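Local coordinates for protoporphyrinogen oxidase (Exiguobacterium sibiricum, PDB 3LOV), which binds FAD and is a putative oxygen-dependent protoporphyrinogen oxidase, probably oxidising a porphyrinogen to its porphyrin in haem biosynthesis, at the flavin-adenine dinucleotide site. Numbering follows the deposited sequence.

The flavin-adenine dinucleotide site. Residues 11-15, 36-37, 43-44, 59, 61, 175, 257, 284-286, 289, 406, 410, 440, 445-447, 450. With FAD (flavin-adenine dinucleotide), chain B.
Extended FAD in a deep cleft, with 934 of its 1012 Å² buried, illustrates how a Rossmann-type flavoprotein grips its cofactor; little surface stays exposed, and the contacts alone assign it to no particular edge. At the adenine, Ala37 CB covers one face and Ile285 CG2 presses on the other, 3.5 Å from the centroid of FAD's six-membered purine ring. Backbone Leu257 N and O read the Watson-Crick edge (N1A, N6A), while the extended Gln289 reads the Hoogsteen edge, taking N6A on an OE1 lone pair and offering NE2 to N7A.

Glu36 clasps the ribose. Its OE2 accepts from the 2'-hydroxyl FAD O2B on the syn lone pair at 2.6 Å, whereas O3B approaches OE1 from 32° above the carboxylate plane. With Gly12 N on OE1's anti lone pair, these bonds restrain the carboxylate's rotation.

The Rossmann GxGxxG loop and helix 14-26, whose dipole may stabilise the negative charge, floor the pyrophosphate. Thr15 OG1 reaches FAD O1P at 2.7 Å; waters link Gly13 N to O2P and Ile14 N to O1A. Opposite, Lys44 donates N to O1A and, bent at chi4 (39°), salt-bridges O2A through NZ.

Leu440 and Cys450 wall the ribityl chain, whose FAD O3' donates to an in-plane lone pair of Val445 O at 2.5 Å. Pro59 CB caps one flavin face, 3.6 Å from FAD's pyrimidine centroid. Over the other, poorly ordered Tyr175 comes hydroxyl first, edge-to-face and turned 62° from FAD's central ring, a tentative lid. Leu410 on Tyr175's side and Leu406 on Pro59's clamp the dimethylbenzene end. At the pyrimidine rim FAD N3 donates to Ser61 O at 2.7 Å, and Leu447 N, opening helix 447-463, donates to the carbonyl FAD O2 at 2.8 Å.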
# COMPACT_ATOMS: atom_id res chain seq x y z
N GLY A 11 -16.41 4.54 -8.45
CA GLY A 11 -15.26 4.94 -7.65
C GLY A 11 -14.27 5.67 -8.53
O GLY A 11 -13.93 5.18 -9.62
N GLY A 12 -13.85 6.87 -8.09
CA GLY A 12 -12.93 7.68 -8.83
C GLY A 12 -11.53 7.78 -8.25
O GLY A 12 -10.86 8.85 -8.39
N GLY A 13 -11.07 6.70 -7.63
CA GLY A 13 -9.68 6.64 -7.18
C GLY A 13 -8.80 6.25 -8.36
O GLY A 13 -9.25 6.27 -9.50
N ILE A 14 -7.56 5.85 -8.10
CA ILE A 14 -6.66 5.42 -9.18
C ILE A 14 -7.25 4.19 -9.98
O ILE A 14 -7.10 4.08 -11.19
CB ILE A 14 -5.21 5.12 -8.68
CG1 ILE A 14 -4.24 5.04 -9.89
CG2 ILE A 14 -5.17 3.87 -7.74
CD1 ILE A 14 -2.78 4.77 -9.57
N THR A 15 -7.90 3.26 -9.30
CA THR A 15 -8.38 2.05 -9.93
C THR A 15 -9.49 2.38 -10.95
O THR A 15 -9.49 1.88 -12.09
CB THR A 15 -8.92 1.05 -8.88
OG1 THR A 15 -7.86 0.79 -7.93
CG2 THR A 15 -9.36 -0.25 -9.57
N GLU A 36 -18.36 8.95 -8.77
CA GLU A 36 -17.52 9.17 -7.59
C GLU A 36 -18.39 9.75 -6.48
O GLU A 36 -19.08 10.72 -6.72
CB GLU A 36 -16.38 10.13 -7.92
CG GLU A 36 -15.60 10.70 -6.75
CD GLU A 36 -15.11 9.66 -5.71
OE1 GLU A 36 -14.56 8.62 -6.11
OE2 GLU A 36 -15.24 9.92 -4.50
N ALA A 37 -18.34 9.17 -5.28
CA ALA A 37 -19.19 9.62 -4.17
C ALA A 37 -18.87 11.00 -3.63
O ALA A 37 -19.76 11.69 -3.16
CB ALA A 37 -19.14 8.64 -3.03
N GLY A 43 -9.23 9.36 -4.62
CA GLY A 43 -9.35 8.39 -3.56
C GLY A 43 -8.31 8.72 -2.51
O GLY A 43 -8.18 9.87 -2.08
N LYS A 44 -7.54 7.72 -2.14
CA LYS A 44 -6.45 7.93 -1.15
C LYS A 44 -5.27 8.81 -1.60
O LYS A 44 -4.47 9.25 -0.77
CB LYS A 44 -5.92 6.54 -0.76
CG LYS A 44 -6.93 5.71 0.02
CD LYS A 44 -6.53 4.22 0.01
CE LYS A 44 -7.41 3.28 0.81
NZ LYS A 44 -8.87 3.49 0.82
N PRO A 59 -0.43 7.62 -0.28
CA PRO A 59 0.77 6.98 -0.86
C PRO A 59 1.81 8.04 -1.30
O PRO A 59 1.44 9.08 -1.85
CB PRO A 59 0.25 6.29 -2.12
CG PRO A 59 -1.20 6.20 -2.00
CD PRO A 59 -1.65 7.28 -1.01
N SER A 61 4.68 7.09 -3.10
CA SER A 61 5.48 6.52 -4.18
C SER A 61 4.99 5.12 -4.51
O SER A 61 4.02 4.66 -3.93
CB SER A 61 6.96 6.50 -3.75
OG SER A 61 7.17 5.69 -2.60
N TYR A 175 2.63 -0.14 6.44
CA TYR A 175 1.39 -0.91 6.37
C TYR A 175 1.10 -1.72 7.65
O TYR A 175 -0.06 -2.06 7.93
CB TYR A 175 1.41 -1.82 5.14
CG TYR A 175 1.75 -1.13 3.82
CD1 TYR A 175 0.76 -0.53 3.05
CD2 TYR A 175 3.07 -1.11 3.33
CE1 TYR A 175 1.06 0.08 1.82
CE2 TYR A 175 3.39 -0.49 2.11
CZ TYR A 175 2.37 0.11 1.36
OH TYR A 175 2.67 0.70 0.15
N LEU A 257 -23.00 5.68 -5.54
CA LEU A 257 -23.89 4.60 -5.97
C LEU A 257 -24.52 4.07 -4.70
O LEU A 257 -23.82 3.76 -3.75
CB LEU A 257 -23.12 3.48 -6.67
CG LEU A 257 -23.90 2.19 -6.94
CD1 LEU A 257 -25.00 2.50 -7.97
CD2 LEU A 257 -23.01 1.01 -7.40
N THR A 284 -15.08 -0.37 -7.85
CA THR A 284 -13.71 -0.12 -7.39
C THR A 284 -13.74 0.53 -6.01
O THR A 284 -12.72 1.02 -5.53
CB THR A 284 -12.90 0.74 -8.42
OG1 THR A 284 -13.30 2.12 -8.40
CG2 THR A 284 -13.10 0.22 -9.85
N ILE A 285 -14.91 0.49 -5.39
CA ILE A 285 -15.18 1.11 -4.11
C ILE A 285 -14.83 0.12 -2.99
O ILE A 285 -14.54 -1.03 -3.26
CB ILE A 285 -16.66 1.49 -3.99
CG1 ILE A 285 -17.56 0.24 -3.95
CG2 ILE A 285 -17.03 2.47 -5.09
CD1 ILE A 285 -19.07 0.58 -3.79
N PRO A 286 -14.82 0.58 -1.73
CA PRO A 286 -14.41 -0.34 -0.67
C PRO A 286 -15.29 -1.60 -0.63
O PRO A 286 -16.52 -1.53 -0.76
CB PRO A 286 -14.62 0.48 0.60
CG PRO A 286 -14.45 1.94 0.18
CD PRO A 286 -14.83 2.00 -1.29
N GLN A 289 -18.84 -2.14 0.92
CA GLN A 289 -19.94 -1.60 0.16
C GLN A 289 -20.30 -2.53 -0.97
O GLN A 289 -21.46 -2.60 -1.34
CB GLN A 289 -19.65 -0.21 -0.38
CG GLN A 289 -19.41 0.89 0.69
CD GLN A 289 -19.32 2.22 0.03
OE1 GLN A 289 -20.20 2.57 -0.76
NE2 GLN A 289 -18.27 2.98 0.30
N LEU A 406 -6.91 7.97 6.47
CA LEU A 406 -7.27 6.98 5.48
C LEU A 406 -8.04 5.87 6.19
O LEU A 406 -7.44 4.89 6.69
CB LEU A 406 -6.01 6.47 4.80
CG LEU A 406 -5.23 7.62 4.13
CD1 LEU A 406 -4.06 8.19 5.01
CD2 LEU A 406 -4.73 7.13 2.83
N LEU A 410 -6.33 -0.22 4.69
CA LEU A 410 -5.45 -1.33 4.46
C LEU A 410 -6.09 -2.67 4.77
O LEU A 410 -6.32 -3.00 5.92
CB LEU A 410 -4.13 -1.13 5.23
CG LEU A 410 -3.28 0.03 4.68
CD1 LEU A 410 -2.16 0.46 5.66
CD2 LEU A 410 -2.73 -0.27 3.27
N LEU A 440 -8.00 -2.29 -4.43
CA LEU A 440 -6.98 -2.73 -3.47
C LEU A 440 -7.36 -3.93 -2.63
O LEU A 440 -6.48 -4.55 -2.02
CB LEU A 440 -6.56 -1.57 -2.58
CG LEU A 440 -7.32 -1.21 -1.30
CD1 LEU A 440 -6.32 -0.38 -0.49
CD2 LEU A 440 -8.61 -0.44 -1.54
N VAL A 445 -2.42 -4.52 -2.78
CA VAL A 445 -2.75 -3.25 -2.20
C VAL A 445 -2.16 -2.01 -2.87
O VAL A 445 -2.75 -0.95 -2.80
CB VAL A 445 -2.35 -3.30 -0.69
CG1 VAL A 445 -2.37 -1.93 -0.08
CG2 VAL A 445 -3.32 -4.26 0.01
N GLY A 446 -1.03 -2.15 -3.56
CA GLY A 446 -0.25 -0.98 -4.03
C GLY A 446 -0.77 -0.33 -5.30
O GLY A 446 -1.53 -0.94 -6.05
N LEU A 447 -0.34 0.90 -5.57
CA LEU A 447 -0.82 1.65 -6.71
C LEU A 447 -0.71 0.86 -8.03
O LEU A 447 -1.69 0.80 -8.81
CB LEU A 447 -0.16 3.02 -6.82
CG LEU A 447 -0.49 3.95 -5.67
CD1 LEU A 447 0.50 5.09 -5.60
CD2 LEU A 447 -1.89 4.50 -5.78
N CYS A 450 -3.27 -2.06 -8.22
CA CYS A 450 -4.58 -1.51 -8.53
C CYS A 450 -4.71 -1.13 -10.00
O CYS A 450 -5.73 -1.42 -10.65
CB CYS A 450 -4.85 -0.30 -7.64
SG CYS A 450 -5.21 -0.79 -5.92
PA FAD B . -9.50 4.37 -3.16
O1A FAD B . -8.31 5.25 -3.35
O2A FAD B . -9.95 4.08 -1.78
O5B FAD B . -10.71 4.98 -3.98
C5B FAD B . -12.05 4.58 -3.78
C4B FAD B . -12.95 5.65 -4.41
O4B FAD B . -14.31 5.21 -4.43
C3B FAD B . -12.87 6.95 -3.64
O3B FAD B . -12.70 8.06 -4.50
C2B FAD B . -14.20 6.95 -2.92
O2B FAD B . -14.69 8.22 -2.68
C1B FAD B . -15.11 6.22 -3.88
N9A FAD B . -16.32 5.62 -3.30
C8A FAD B . -16.55 5.04 -2.07
N7A FAD B . -17.84 4.63 -1.99
C5A FAD B . -18.45 4.96 -3.18
C6A FAD B . -19.73 4.78 -3.69
N6A FAD B . -20.67 4.14 -2.99
N1A FAD B . -20.04 5.24 -4.96
C2A FAD B . -19.07 5.83 -5.74
N3A FAD B . -17.79 5.98 -5.24
C4A FAD B . -17.50 5.58 -3.99
N1 FAD B . 0.41 2.16 -2.36
C2 FAD B . 1.63 2.33 -2.97
O2 FAD B . 1.86 1.82 -4.08
N3 FAD B . 2.61 3.05 -2.34
C4 FAD B . 2.43 3.59 -1.12
O4 FAD B . 3.33 4.25 -0.63
C4X FAD B . 1.23 3.41 -0.46
N5 FAD B . 1.02 4.01 0.77
C5X FAD B . -0.21 3.83 1.40
C6 FAD B . -0.44 4.38 2.66
C7 FAD B . -1.67 4.21 3.30
C7M FAD B . -1.91 4.81 4.66
C8 FAD B . -2.71 3.50 2.67
C8M FAD B . -4.06 3.27 3.33
C9 FAD B . -2.51 2.95 1.41
C9A FAD B . -1.26 3.10 0.76
N10 FAD B . -1.05 2.55 -0.51
C10 FAD B . 0.21 2.71 -1.11
C1' FAD B . -2.09 1.75 -1.26
C2' FAD B . -2.83 2.69 -2.24
O2' FAD B . -3.48 3.66 -1.51
C3' FAD B . -3.86 1.96 -3.12
O3' FAD B . -3.10 1.23 -4.07
C4' FAD B . -4.83 2.87 -3.92
O4' FAD B . -5.04 4.17 -3.39
C5' FAD B . -6.21 2.26 -4.01
O5' FAD B . -7.00 3.04 -4.87
P FAD B . -8.48 2.58 -5.19
O1P FAD B . -8.59 1.08 -5.34
O2P FAD B . -9.13 3.39 -6.28
O3P FAD B . -9.29 2.92 -3.81
O HOH W 1 -10.70 -0.08 -3.99
O HOH W 2 -6.57 6.12 -5.23
O HOH W 3 -11.38 3.93 -7.61